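Local coordinates for protein addiction module toxin RelE (Helicobacter pylori, PDB 4LTT) that probably cleaves mRNA as the RelE-type, YafQ-like toxin of a type II toxin-antitoxin pair, and can bind copper, at residues D46-G51 against P55-H60. Numbering follows the deposited sequence.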
ATOM      1  N   ASP A  46      -5.823  -1.987  -8.586  1.00  7.60           N
ATOM      2  CA  ASP A  46      -5.650  -2.921  -7.445  1.00  7.15           C
ATOM      3  C   ASP A  46      -5.559  -4.376  -7.962  1.00  7.06           C
ATOM      4  O   ASP A  46      -6.380  -4.784  -8.840  1.00  8.10           O
ATOM      5  CB  ASP A  46      -6.845  -2.790  -6.481  1.00  7.28           C
ATOM      6  CG  ASP A  46      -6.642  -3.565  -5.248  1.00  7.53           C
ATOM      7  OD1 ASP A  46      -5.636  -3.346  -4.608  1.00  8.12           O
ATOM      8  OD2 ASP A  46      -7.482  -4.424  -4.901  1.00  9.07           O
ATOM      9  N   HIS A  47      -4.598  -5.140  -7.527  1.00  6.79           N
ATOM     10  CA  HIS A  47      -4.447  -6.517  -7.976  1.00  7.36           C
ATOM     11  C   HIS A  47      -3.587  -7.323  -7.090  1.00  7.91           C
ATOM     12  O   HIS A  47      -2.861  -6.774  -6.248  1.00  7.64           O
ATOM     13  CB  HIS A  47      -3.897  -6.511  -9.426  1.00  8.21           C
ATOM     14  CG  HIS A  47      -2.501  -5.937  -9.559  1.00  8.93           C
ATOM     15  ND1 HIS A  47      -2.228  -4.610  -9.583  1.00 10.00           N
ATOM     16  CD2 HIS A  47      -1.289  -6.600  -9.741  1.00  9.88           C
ATOM     17  CE1 HIS A  47      -0.895  -4.413  -9.788  1.00 11.67           C
ATOM     18  NE2 HIS A  47      -0.314  -5.635  -9.820  1.00 10.45           N
ATOM     19  N   ALA A  48      -3.560  -8.642  -7.284  1.00  7.74           N
ATOM     20  CA  ALA A  48      -2.710  -9.517  -6.556  1.00  7.08           C
ATOM     21  C   ALA A  48      -1.365  -9.587  -7.180  1.00  8.05           C
ATOM     22  O   ALA A  48      -1.208  -9.686  -8.434  1.00  8.71           O
ATOM     23  CB  ALA A  48      -3.367 -10.907  -6.493  1.00  8.99           C
ATOM     24  N   LEU A  49      -0.320  -9.530  -6.353  1.00  6.97           N
ATOM     25  CA  LEU A  49       1.058  -9.764  -6.821  1.00  8.49           C
ATOM     26  C   LEU A  49       1.328 -11.239  -7.039  1.00  9.29           C
ATOM     27  O   LEU A  49       0.560 -12.140  -6.650  1.00  9.91           O
ATOM     28  CB  LEU A  49       2.057  -9.200  -5.853  1.00  8.01           C
ATOM     29  CG  LEU A  49       1.935  -7.679  -5.669  1.00  7.79           C
ATOM     30  CD1 LEU A  49       2.855  -7.267  -4.486  1.00  9.04           C
ATOM     31  CD2 LEU A  49       2.345  -7.032  -6.996  1.00  9.74           C
ATOM     32  N   LYS A  50       2.410 -11.511  -7.751  1.00 10.77           N
ATOM     33  CA  LYS A  50       2.773 -12.904  -8.122  1.00 11.47           C
ATOM     34  C   LYS A  50       4.125 -13.213  -7.652  1.00 11.90           C
ATOM     35  O   LYS A  50       4.886 -12.436  -7.110  1.00 10.98           O
ATOM     36  CB  LYS A  50       2.657 -13.128  -9.629  1.00 13.93           C
ATOM     37  CG  LYS A  50       1.274 -12.751 -10.188  1.00 15.77           C
ATOM     38  CD  LYS A  50       0.145 -13.783 -10.021  1.00 21.94           C
ATOM     39  CE  LYS A  50      -1.054 -13.363  -9.139  1.00 30.53           C
ATOM     40  NZ  LYS A  50      -2.376 -14.128  -9.262  1.00 31.76           N
ATOM     41  N   GLY A  51       4.457 -14.492  -7.926  1.00 12.13           N
ATOM     42  CA  GLY A  51       5.776 -15.001  -7.560  1.00 13.22           C
ATOM     43  C   GLY A  51       6.145 -14.815  -6.110  1.00 12.62           C
ATOM     44  O   GLY A  51       5.248 -15.148  -5.252  1.00 13.99           O
ATOM     45  N   PRO A  55       1.276 -13.637  -0.659  1.00 10.08           N
ATOM     46  CA  PRO A  55      -0.048 -13.353  -1.089  1.00  9.01           C
ATOM     47  C   PRO A  55      -0.414 -11.825  -1.131  1.00  7.62           C
ATOM     48  O   PRO A  55      -1.539 -11.452  -1.145  1.00  7.52           O
ATOM     49  CB  PRO A  55      -0.920 -14.059  -0.006  1.00 10.70           C
ATOM     50  CG  PRO A  55      -0.083 -13.801   1.248  1.00 11.43           C
ATOM     51  CD  PRO A  55       1.331 -13.960   0.800  1.00 11.15           C
ATOM     52  N   PHE A  56       0.611 -10.946  -1.174  1.00  7.16           N
ATOM     53  CA  PHE A  56       0.357  -9.527  -1.110  1.00  6.28           C
ATOM     54  C   PHE A  56      -0.349  -9.012  -2.334  1.00  5.89           C
ATOM     55  O   PHE A  56      -0.283  -9.612  -3.425  1.00  6.71           O
ATOM     56  CB  PHE A  56       1.673  -8.762  -0.821  1.00  6.95           C
ATOM     57  CG  PHE A  56       2.107  -8.945   0.626  1.00  8.27           C
ATOM     58  CD1 PHE A  56       1.805  -7.976   1.596  1.00  8.34           C
ATOM     59  CD2 PHE A  56       2.719 -10.093   1.057  1.00  9.88           C
ATOM     60  CE1 PHE A  56       2.184  -8.144   2.940  1.00  9.34           C
ATOM     61  CE2 PHE A  56       3.091 -10.268   2.424  1.00  9.67           C
ATOM     62  CZ  PHE A  56       2.769  -9.295   3.344  1.00  9.84           C
ATOM     63  N   ARG A  57      -0.963  -7.866  -2.178  1.00  5.87           N
ATOM     64  CA  ARG A  57      -1.631  -7.120  -3.263  1.00  6.50           C
ATOM     65  C   ARG A  57      -0.955  -5.772  -3.413  1.00  6.39           C
ATOM     66  O   ARG A  57      -0.230  -5.285  -2.520  1.00  6.80           O
ATOM     67  CB  ARG A  57      -3.126  -6.908  -2.917  1.00  6.63           C
ATOM     68  CG  ARG A  57      -3.900  -8.244  -2.809  1.00  7.59           C
ATOM     69  CD  ARG A  57      -5.416  -7.997  -2.546  1.00  8.85           C
ATOM     70  NE  ARG A  57      -6.069  -7.335  -3.641  1.00  8.23           N
ATOM     71  CZ  ARG A  57      -6.479  -7.907  -4.756  1.00  7.86           C
ATOM     72  NH1 ARG A  57      -6.298  -9.223  -4.931  1.00  7.60           N
ATOM     73  NH2 ARG A  57      -6.963  -7.158  -5.726  1.00  8.06           N
ATOM     74  N   GLU A  58      -1.271  -5.109  -4.510  1.00  6.83           N
ATOM     75  CA  GLU A  58      -0.652  -3.805  -4.843  1.00  7.45           C
ATOM     76  C   GLU A  58      -1.772  -2.890  -5.430  1.00  6.81           C
ATOM     77  O   GLU A  58      -2.565  -3.364  -6.256  1.00  6.77           O
ATOM     78  CB  GLU A  58       0.408  -4.004  -5.962  1.00  8.97           C
ATOM     79  CG  GLU A  58       1.139  -2.696  -6.336  1.00 11.26           C
ATOM     80  CD  GLU A  58       1.786  -2.826  -7.717  1.00 12.18           C
ATOM     81  OE1 GLU A  58       2.888  -3.374  -7.745  1.00 16.70           O
ATOM     82  OE2 GLU A  58       1.232  -2.452  -8.759  1.00 15.32           O
ATOM     83  N   CYS A  59      -1.767  -1.621  -4.996  1.00  6.96           N
ATOM     84  CA  CYS A  59      -2.591  -0.636  -5.671  1.00  7.14           C
ATOM     85  C   CYS A  59      -1.707   0.586  -5.906  1.00  7.38           C
ATOM     86  O   CYS A  59      -0.612   0.741  -5.338  1.00  7.66           O
ATOM     87  CB  CYS A  59      -3.869  -0.329  -4.917  1.00  6.70           C
ATOM     88  SG  CYS A  59      -3.645   0.426  -3.325  1.00  7.85           S
ATOM     89  N   HIS A  60      -2.185   1.425  -6.802  1.00  7.97           N
ATOM     90  CA  HIS A  60      -1.427   2.666  -7.165  1.00  8.48           C
ATOM     91  C   HIS A  60      -2.048   3.861  -6.523  1.00  8.92           C
ATOM     92  O   HIS A  60      -3.190   4.221  -6.883  1.00 12.52           O
ATOM     93  CB  HIS A  60      -1.576   2.940  -8.626  1.00 12.93           C
ATOM     94  CG  HIS A  60      -0.698   2.186  -9.489  1.00 19.66           C
ATOM     95  ND1 HIS A  60      -0.676   0.894  -9.547  1.00 18.07           N
ATOM     96  CD2 HIS A  60       0.135   2.652 -10.508  1.00 23.87           C
ATOM     97  CE1 HIS A  60       0.179   0.511 -10.529  1.00 22.29           C
ATOM     98  NE2 HIS A  60       0.665   1.607 -11.082  1.00 22.46           N
TER
HETATM   99  O   HOH W   1      -0.721 -12.296  -4.218  1.00  9.79           O
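His-47 and Glu-58 face each other as the antiparallel hydrogen-bonded pair of a short beta hairpin, with His-47 N giving to Glu-58 O (3.0 Å) and Glu-58 N to His-47 O (2.9 Å). Their side chains rise together from the same face of the sheet. Chi1 of -178° swings Glu-58 CG away from the backbone N, and the chain then runs extended, which brings OE2 beside the imidazole, 3.1 Å from His-47 CE1. Ring and carboxylate stand nearly perpendicular, and His-47 ND1 is hydrogen-bonded to Gln-45 O instead. Leu-49 closes this tight part of the contact, CD2 packing on Glu-58 CB at 3.7 Å, and both side chains touch Phe-88 of helix 84-88. Glu-58 binds copper in another structure of this protein together with His-84, a predicted proton donor, so Glu-58 probably lies at the edge of the active site, its side chain about 6 Å from that of His-84.

On the side of Arg-57 a salt bridge adds to the grip. Arg-57, bent at chi3 (65°), lays its guanidinium over the backbone of His-47 and Ala-48 and gives NH2 to Asp-46 OD2 at 2.9 Å, in the guanidinium plane but from above the carboxylate plane. Tyr-69 OH bonds both Asp-46 OD1 and Arg-57 NE, fixing the salt bridge from the next strand.

Toward the turn the pairing loosens. Leu-49 N still reaches Phe-56 O (2.9 Å), and a water donates to that oxygen and to Leu-49 O; beyond it, Lys-50 and Pro-55 are exposed and the chains part. Strand 47-48 is the sheet's outer edge in this chain, while strand 57-60 pairs on its other side with strand 65-72.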